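Local structure of polyphosphate kinase (Porphyromonas gingivalis, 2O8R) at residues A[155-160]-A[230-235]; A[159-164]-A[184-189]. The protein probably catalyses the reversible transfer of the terminal phosphate of ATP to a growing chain of inorganic polyphosphate. The protein carries 3 engineered substitutions. One frame throughout, in Å; residues are numbered along the deposited sequence.

Contact 1: residues A[155-160]-A[230-235]; sequences TFIRSG and YSIKVS
I157, S159 and G160 of a crossover loop in the middle domain meet I232, K233 and V234 near the end of strand 225-235. The loop joins strand 146-147 to strand 163-169 across one face of a mixed sheet, and no hydrogen bond links 155-160 to 230-235. Apolar packing does most of the work, in two steps along I157. Near the root of its side chain, the CG2 branch of I157 lies 3.5 Å from V234 CG1; chi1 of V234 is 48°, which sets CG1 between its own backbone N and carbonyl carbon. That methyl also lies against the loop backbone, 3.3 Å from I157 O. Farther out, I157 CD1 meets I232 CD1 at 3.9 Å, the two isoleucines crossing at about a right angle. L181 of strand 178-183 touches both, so the loop and two strands share this apolar patch.

Beyond the patch the two segments meet mainly at the backbone of S159 and G160. S159 CA approaches V234 O at 3.1 Å, with an angle of 139° at the hydrogen, a CA-H...O contact. K233 brings its NZ to 4.2 Å from G160 CA, but the amine is held by a salt bridge to E50 and a hydrogen bond to N302. S159 OG is likewise bonded to D239. Positive phi (74°) at G160, a conformation that favours glycine, turns the chain toward strand 163-169. The loop is the crossover connection between parallel strands 146-147 and 163-169, with 178-183 between them.

Contact 2: residues A[159-164]-A[184-189]; sequences SGRVYL and VPTDGL
The carbonyl oxygen of V184 is gripped by R161 NH1 at 2.7 Å and by T186 N at 2.6 Å, the two donors arriving from opposite faces of the carbonyl plane. The T186 bond closes an inverse gamma turn centred on P185, by which the chain leaves strand 178-183. That strand pairs antiparallel with 163-169 as a beta-hairpin, so the contact sits at the open end of the hairpin.

In the arginine conformer described here, one of two modelled, the NH1 bond is nearly straight, with 163° at the hydrogen, and V184 O lies close to the guanidinium plane. NH2 adds only a weak bond to the same oxygen. NH2 also forms a salt bridge to D187 OD2 at 3.3 Å. As a hydrogen bond this is weak, and the guanidinium and carboxylate planes are 66° apart. T186 OG1 and D187 N lie over one guanidinium face; the hydroxyl is near NH1 but at a poor angle for a hydrogen bond. In this conformer R161 bridges the turn and, more weakly, D187.

Beside this polar cluster V184 N gives V162 O a weak bond, 3.4 Å long. Apolar contact makes up the rest. The V184 side chain starts out toward 159-164, and both its methyls lie by V162 O; CG2 of V184 is also 3.6 Å from V162 CB, and CG1 of V184 reaches L164 CD2 at 4.0 Å, the valine and leucine side chains crossing at about a right angle.

Contacts 1 and 2, centres about 9 Å apart, overlap at S159 and G160, which touch only in contact 1; the next residues make contact 2. Strand 163-169 lies between 225-235 and 178-183, and Y163 joins the two contacts. Its O takes a probable hydrogen bond from I232 N (2.8 Å), its OH one from R158 N (3.0 Å), and its ring atom CE2 packs 3.6 Å from I157 CG2. Contact 1 is the nearer to the predicted ATP site: the side chain of K233 is about 12 Å from that of N48. Contact 2 lies away from the annotated sites. Both reach the second subunit, F156 touching P141 and L189 touching F410 of that chain.

Contact 1: residues A[155-160]-A[230-235]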
ATOM      1  N   THR A 155      10.956   4.373  28.373  1.00 77.71           N
ATOM      2  CA  THR A 155      10.149   4.681  27.187  1.00 82.50           C
ATOM      3  C   THR A 155      11.014   4.734  25.943  1.00 79.85           C
ATOM      4  O   THR A 155      12.206   5.013  26.022  1.00 90.20           O
ATOM      5  CB  THR A 155       9.373   6.024  27.300  1.00 79.14           C
ATOM      6  OG1 THR A 155      10.228   7.040  27.834  1.00 86.23           O
ATOM      7  CG2 THR A 155       8.136   5.878  28.180  1.00 83.26           C
ATOM      8  N   PHE A 156      10.398   4.463  24.799  1.00 81.01           N
ATOM      9  CA  PHE A 156      11.073   4.489  23.509  1.00 67.80           C
ATOM     10  C   PHE A 156      10.621   5.718  22.731  1.00 69.08           C
ATOM     11  O   PHE A 156       9.495   6.183  22.892  1.00 75.49           O
ATOM     12  CB  PHE A 156      10.707   3.231  22.723  1.00 63.87           C
ATOM     13  CG  PHE A 156      11.584   2.973  21.541  1.00 74.73           C
ATOM     14  CD1 PHE A 156      12.823   2.362  21.703  1.00 73.11           C
ATOM     15  CD2 PHE A 156      11.174   3.330  20.262  1.00 73.51           C
ATOM     16  CE1 PHE A 156      13.644   2.122  20.613  1.00 45.70           C
ATOM     17  CE2 PHE A 156      11.988   3.082  19.162  1.00 80.16           C
ATOM     18  CZ  PHE A 156      13.224   2.473  19.339  1.00 70.63           C
ATOM     19  N   ILE A 157      11.503   6.249  21.896  1.00 66.14           N
ATOM     20  CA  ILE A 157      11.149   7.318  20.968  1.00 64.95           C
ATOM     21  C   ILE A 157      11.494   6.842  19.558  1.00 57.72           C
ATOM     22  O   ILE A 157      12.668   6.744  19.209  1.00 61.87           O
ATOM     23  CB  ILE A 157      11.902   8.630  21.299  1.00 63.44           C
ATOM     24  CG1 ILE A 157      11.501   9.136  22.681  1.00 71.32           C
ATOM     25  CG2 ILE A 157      11.628   9.714  20.264  1.00 57.30           C
ATOM     26  CD1 ILE A 157      12.228  10.398  23.110  1.00 80.59           C
ATOM     27  N   ARG A 158      10.469   6.531  18.767  1.00 54.29           N
ATOM     28  CA  ARG A 158      10.654   5.987  17.414  1.00 49.79           C
ATOM     29  C   ARG A 158      11.242   6.994  16.436  1.00 60.58           C
ATOM     30  O   ARG A 158      11.061   8.213  16.568  1.00 64.49           O
ATOM     31  CB  ARG A 158       9.336   5.468  16.853  1.00 41.03           C
ATOM     32  CG  ARG A 158       8.646   4.472  17.750  1.00 43.12           C
ATOM     33  CD  ARG A 158       7.359   4.022  17.142  1.00 32.06           C
ATOM     34  NE  ARG A 158       7.540   3.310  15.878  1.00 72.51           N
ATOM     35  CZ  ARG A 158       6.533   2.951  15.084  1.00 84.71           C
ATOM     36  NH1 ARG A 158       5.282   3.249  15.426  1.00 91.42           N
ATOM     37  NH2 ARG A 158       6.765   2.304  13.948  1.00 83.73           N
ATOM     38  N   SER A 159      11.946   6.464  15.445  1.00 60.61           N
ATOM     39  CA  SER A 159      12.596   7.303  14.467  1.00 71.58           C
ATOM     40  C   SER A 159      11.600   7.709  13.393  1.00 68.95           C
ATOM     41  O   SER A 159      10.564   7.054  13.203  1.00 67.53           O
ATOM     42  CB  SER A 159      13.826   6.606  13.871  1.00 69.39           C
ATOM     43  OG  SER A 159      13.467   5.395  13.240  1.00 99.23           O
ATOM     44  N   GLY A 160      11.904   8.821  12.727  1.00 71.48           N
ATOM     45  CA  GLY A 160      11.087   9.327  11.626  1.00 70.08           C
ATOM     46  C   GLY A 160       9.786   9.958  12.065  1.00 69.12           C
ATOM     47  O   GLY A 160       9.033  10.464  11.241  1.00 74.91           O
ATOM     48  N   TYR A 230       8.522  21.302  23.237  1.00 53.82           N
ATOM     49  CA  TYR A 230       9.536  21.386  22.194  1.00 48.54           C
ATOM     50  C   TYR A 230       9.463  20.141  21.323  1.00 54.46           C
ATOM     51  O   TYR A 230       9.313  19.023  21.834  1.00 50.38           O
ATOM     52  CB  TYR A 230      10.927  21.485  22.807  1.00 65.57           C
ATOM     53  CG  TYR A 230      11.006  22.282  24.095  1.00 79.29           C
ATOM     54  CD1 TYR A 230      11.377  23.625  24.081  1.00 62.60           C
ATOM     55  CD2 TYR A 230      10.723  21.687  25.328  1.00 77.30           C
ATOM     56  CE1 TYR A 230      11.461  24.350  25.253  1.00 71.97           C
ATOM     57  CE2 TYR A 230      10.799  22.411  26.505  1.00 78.89           C
ATOM     58  CZ  TYR A 230      11.174  23.742  26.461  1.00 73.58           C
ATOM     59  OH  TYR A 230      11.255  24.466  27.628  1.00 72.00           O
ATOM     60  N   SER A 231       9.549  20.342  20.010  1.00 58.81           N
ATOM     61  CA  SER A 231       9.486  19.241  19.059  1.00 56.80           C
ATOM     62  C   SER A 231      10.833  18.567  19.047  1.00 62.64           C
ATOM     63  O   SER A 231      11.872  19.232  19.022  1.00 54.31           O
ATOM     64  CB  SER A 231       9.152  19.731  17.647  1.00 58.89           C
ATOM     65  OG  SER A 231       7.928  20.436  17.624  1.00 81.80           O
ATOM     66  N   ILE A 232      10.808  17.243  19.080  1.00 55.18           N
ATOM     67  CA  ILE A 232      12.017  16.457  18.951  1.00 57.42           C
ATOM     68  C   ILE A 232      11.858  15.398  17.869  1.00 56.98           C
ATOM     69  O   ILE A 232      10.744  15.064  17.469  1.00 67.86           O
ATOM     70  CB  ILE A 232      12.415  15.790  20.278  1.00 65.68           C
ATOM     71  CG1 ILE A 232      11.244  14.978  20.848  1.00 60.50           C
ATOM     72  CG2 ILE A 232      12.924  16.839  21.265  1.00 64.78           C
ATOM     73  CD1 ILE A 232      11.625  14.051  21.974  1.00 48.28           C
ATOM     74  N   LYS A 233      12.994  14.881  17.411  1.00 61.93           N
ATOM     75  CA  LYS A 233      13.068  13.860  16.378  1.00 62.38           C
ATOM     76  C   LYS A 233      14.379  13.107  16.573  1.00 64.96           C
ATOM     77  O   LYS A 233      15.420  13.715  16.835  1.00 63.12           O
ATOM     78  CB  LYS A 233      13.041  14.530  15.006  1.00 68.12           C
ATOM     79  CG  LYS A 233      13.419  13.652  13.817  1.00 74.32           C
ATOM     80  CD  LYS A 233      13.462  14.495  12.545  1.00 73.05           C
ATOM     81  CE  LYS A 233      14.238  13.817  11.433  1.00 84.36           C
ATOM     82  NZ  LYS A 233      13.503  12.664  10.854  1.00 95.21           N
ATOM     83  N   VAL A 234      14.335  11.788  16.464  1.00 61.29           N
ATOM     84  CA  VAL A 234      15.557  11.001  16.501  1.00 63.03           C
ATOM     85  C   VAL A 234      15.650  10.186  15.226  1.00 67.18           C
ATOM     86  O   VAL A 234      14.659   9.618  14.793  1.00 86.72           O
ATOM     87  CB  VAL A 234      15.631  10.106  17.782  1.00 65.75           C
ATOM     88  CG1 VAL A 234      14.341   9.353  18.007  1.00 59.83           C
ATOM     89  CG2 VAL A 234      16.804   9.145  17.731  1.00 68.11           C
ATOM     90  N   SER A 235      16.818  10.179  14.588  1.00 75.06           N
ATOM     91  CA  SER A 235      17.097   9.193  13.542  1.00 65.79           C
ATOM     92  C   SER A 235      17.945   8.117  14.183  1.00 67.43           C
ATOM     93  O   SER A 235      18.854   8.433  14.952  1.00 82.99           O
ATOM     94  CB  SER A 235      17.873   9.802  12.374  1.00 59.85           C
ATOM     95  OG  SER A 235      17.334  11.042  11.956  1.00 57.21           O
TER

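Contact 2: residues A[159-164]-A[184-189]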
ATOM      1  N   SER A 159      11.946   6.464  15.445  1.00 60.61           N
ATOM      2  CA  SER A 159      12.596   7.303  14.467  1.00 71.58           C
ATOM      3  C   SER A 159      11.600   7.709  13.393  1.00 68.95           C
ATOM      4  O   SER A 159      10.564   7.054  13.203  1.00 67.53           O
ATOM      5  CB  SER A 159      13.826   6.606  13.871  1.00 69.39           C
ATOM      6  OG  SER A 159      13.467   5.395  13.240  1.00 99.23           O
ATOM      7  N   GLY A 160      11.904   8.821  12.727  1.00 71.48           N
ATOM      8  CA  GLY A 160      11.087   9.327  11.626  1.00 70.08           C
ATOM      9  C   GLY A 160       9.786   9.958  12.065  1.00 69.12           C
ATOM     10  O   GLY A 160       9.033  10.464  11.241  1.00 74.91           O
ATOM     11  N   ARG A 161       9.518   9.914  13.367  1.00 74.89           N
ATOM     12  CA  ARG A 161       8.321  10.521  13.931  0.50 64.98           C
ATOM     13  C   ARG A 161       8.655  11.847  14.622  1.00 66.64           C
ATOM     14  O   ARG A 161       9.826  12.178  14.836  1.00 73.90           O
ATOM     15  CB  ARG A 161       7.639   9.555  14.910  0.50 55.38           C
ATOM     16  CG  ARG A 161       7.213   8.221  14.299  0.50 60.06           C
ATOM     17  CD  ARG A 161       5.985   8.357  13.398  0.50 49.81           C
ATOM     18  NE  ARG A 161       4.723   8.067  14.087  0.50 61.87           N
ATOM     19  CZ  ARG A 161       3.929   8.991  14.624  0.50 48.94           C
ATOM     20  NH1 ARG A 161       4.267  10.272  14.568  0.50 57.53           N
ATOM     21  NH2 ARG A 161       2.798   8.639  15.218  0.50 25.98           N
ATOM     22  N   VAL A 162       7.621  12.606  14.955  1.00 58.73           N
ATOM     23  CA  VAL A 162       7.787  13.833  15.691  1.00 51.46           C
ATOM     24  C   VAL A 162       7.171  13.602  17.047  1.00 51.05           C
ATOM     25  O   VAL A 162       6.071  13.068  17.145  1.00 57.30           O
ATOM     26  CB  VAL A 162       7.053  14.978  15.011  1.00 50.89           C
ATOM     27  CG1 VAL A 162       7.046  16.206  15.896  1.00 61.85           C
ATOM     28  CG2 VAL A 162       7.690  15.282  13.686  1.00 68.89           C
ATOM     29  N   TYR A 163       7.899  13.970  18.094  1.00 54.96           N
ATOM     30  CA  TYR A 163       7.354  13.942  19.450  1.00 46.74           C
ATOM     31  C   TYR A 163       7.465  15.321  20.067  1.00 52.24           C
ATOM     32  O   TYR A 163       8.290  16.157  19.655  1.00 48.68           O
ATOM     33  CB  TYR A 163       8.110  12.968  20.342  1.00 32.54           C
ATOM     34  CG  TYR A 163       7.975  11.508  20.009  1.00 43.02           C
ATOM     35  CD1 TYR A 163       7.326  10.641  20.878  1.00 40.05           C
ATOM     36  CD2 TYR A 163       8.527  10.981  18.846  1.00 47.46           C
ATOM     37  CE1 TYR A 163       7.222   9.290  20.591  1.00 43.22           C
ATOM     38  CE2 TYR A 163       8.424   9.627  18.547  1.00 52.61           C
ATOM     39  CZ  TYR A 163       7.768   8.789  19.420  1.00 45.60           C
ATOM     40  OH  TYR A 163       7.670   7.444  19.129  1.00 61.71           O
ATOM     41  N   LEU A 164       6.622  15.545  21.065  1.00 54.00           N
ATOM     42  CA  LEU A 164       6.631  16.763  21.838  1.00 46.14           C
ATOM     43  C   LEU A 164       7.109  16.410  23.223  1.00 52.28           C
ATOM     44  O   LEU A 164       6.524  15.556  23.901  1.00 63.21           O
ATOM     45  CB  LEU A 164       5.219  17.324  21.918  1.00 49.63           C
ATOM     46  CG  LEU A 164       4.767  18.516  21.077  1.00 57.33           C
ATOM     47  CD1 LEU A 164       5.801  19.018  20.082  1.00 67.06           C
ATOM     48  CD2 LEU A 164       3.472  18.144  20.391  1.00 61.15           C
ATOM     49  N   VAL A 184       2.830  12.782  18.142  1.00 35.36           N
ATOM     50  CA  VAL A 184       2.037  13.498  17.166  1.00 39.48           C
ATOM     51  C   VAL A 184       1.549  12.469  16.152  1.00 35.88           C
ATOM     52  O   VAL A 184       2.309  11.989  15.316  1.00 59.97           O
ATOM     53  CB  VAL A 184       2.769  14.730  16.599  1.00 38.12           C
ATOM     54  CG1 VAL A 184       3.722  15.244  17.645  1.00 30.22           C
ATOM     55  CG2 VAL A 184       3.515  14.417  15.342  1.00 55.11           C
ATOM     56  N   PRO A 185       0.273  12.090  16.262  1.00 51.65           N
ATOM     57  CA  PRO A 185      -0.262  10.901  15.591  1.00 50.71           C
ATOM     58  C   PRO A 185      -0.396  11.057  14.085  1.00 50.57           C
ATOM     59  O   PRO A 185      -1.504  10.992  13.550  1.00 57.60           O
ATOM     60  CB  PRO A 185      -1.643  10.727  16.228  1.00 41.65           C
ATOM     61  CG  PRO A 185      -2.017  12.079  16.720  1.00 54.85           C
ATOM     62  CD  PRO A 185      -0.748  12.814  17.040  1.00 56.99           C
ATOM     63  N   THR A 186       0.723  11.253  13.398  1.00 57.10           N
ATOM     64  CA  THR A 186       0.679  11.423  11.949  1.00 58.75           C
ATOM     65  C   THR A 186       0.503  10.087  11.250  1.00 47.67           C
ATOM     66  O   THR A 186       0.343  10.031  10.040  1.00 67.91           O
ATOM     67  CB  THR A 186       1.896  12.152  11.407  1.00 38.08           C
ATOM     68  OG1 THR A 186       3.084  11.460  11.805  1.00 69.62           O
ATOM     69  CG2 THR A 186       1.926  13.545  11.943  1.00 54.28           C
ATOM     70  N   ASP A 187       0.503   9.020  12.033  1.00 47.89           N
ATOM     71  CA  ASP A 187       0.145   7.705  11.541  1.00 45.63           C
ATOM     72  C   ASP A 187      -1.367   7.575  11.363  1.00 38.56           C
ATOM     73  O   ASP A 187      -1.851   6.585  10.826  1.00 57.86           O
ATOM     74  CB  ASP A 187       0.646   6.641  12.519  1.00 41.13           C
ATOM     75  CG  ASP A 187       0.203   6.899  13.965  1.00 61.39           C
ATOM     76  OD1 ASP A 187      -0.612   7.817  14.208  1.00 79.50           O
ATOM     77  OD2 ASP A 187       0.678   6.176  14.868  1.00 71.14           O
ATOM     78  N   GLY A 188      -2.110   8.558  11.861  1.00 46.82           N
ATOM     79  CA  GLY A 188      -3.568   8.534  11.802  1.00 35.48           C
ATOM     80  C   GLY A 188      -4.190   9.847  11.346  1.00 45.69           C
ATOM     81  O   GLY A 188      -5.372   9.897  11.025  1.00 53.42           O
ATOM     82  N   LEU A 189      -3.394  10.912  11.325  1.00 45.54           N
ATOM     83  CA  LEU A 189      -3.868  12.227  10.909  1.00 44.71           C
ATOM     84  C   LEU A 189      -2.860  12.866   9.953  1.00 49.72           C
ATOM     85  O   LEU A 189      -1.707  12.445   9.897  1.00 55.99           O
ATOM     86  CB  LEU A 189      -4.056  13.116  12.136  1.00 54.82           C
ATOM     87  CG  LEU A 189      -5.264  12.885  13.041  1.00 50.40           C
ATOM     88  CD1 LEU A 189      -5.384  14.058  13.978  1.00 32.33           C
ATOM     89  CD2 LEU A 189      -6.519  12.747  12.220  1.00 29.93           C
TER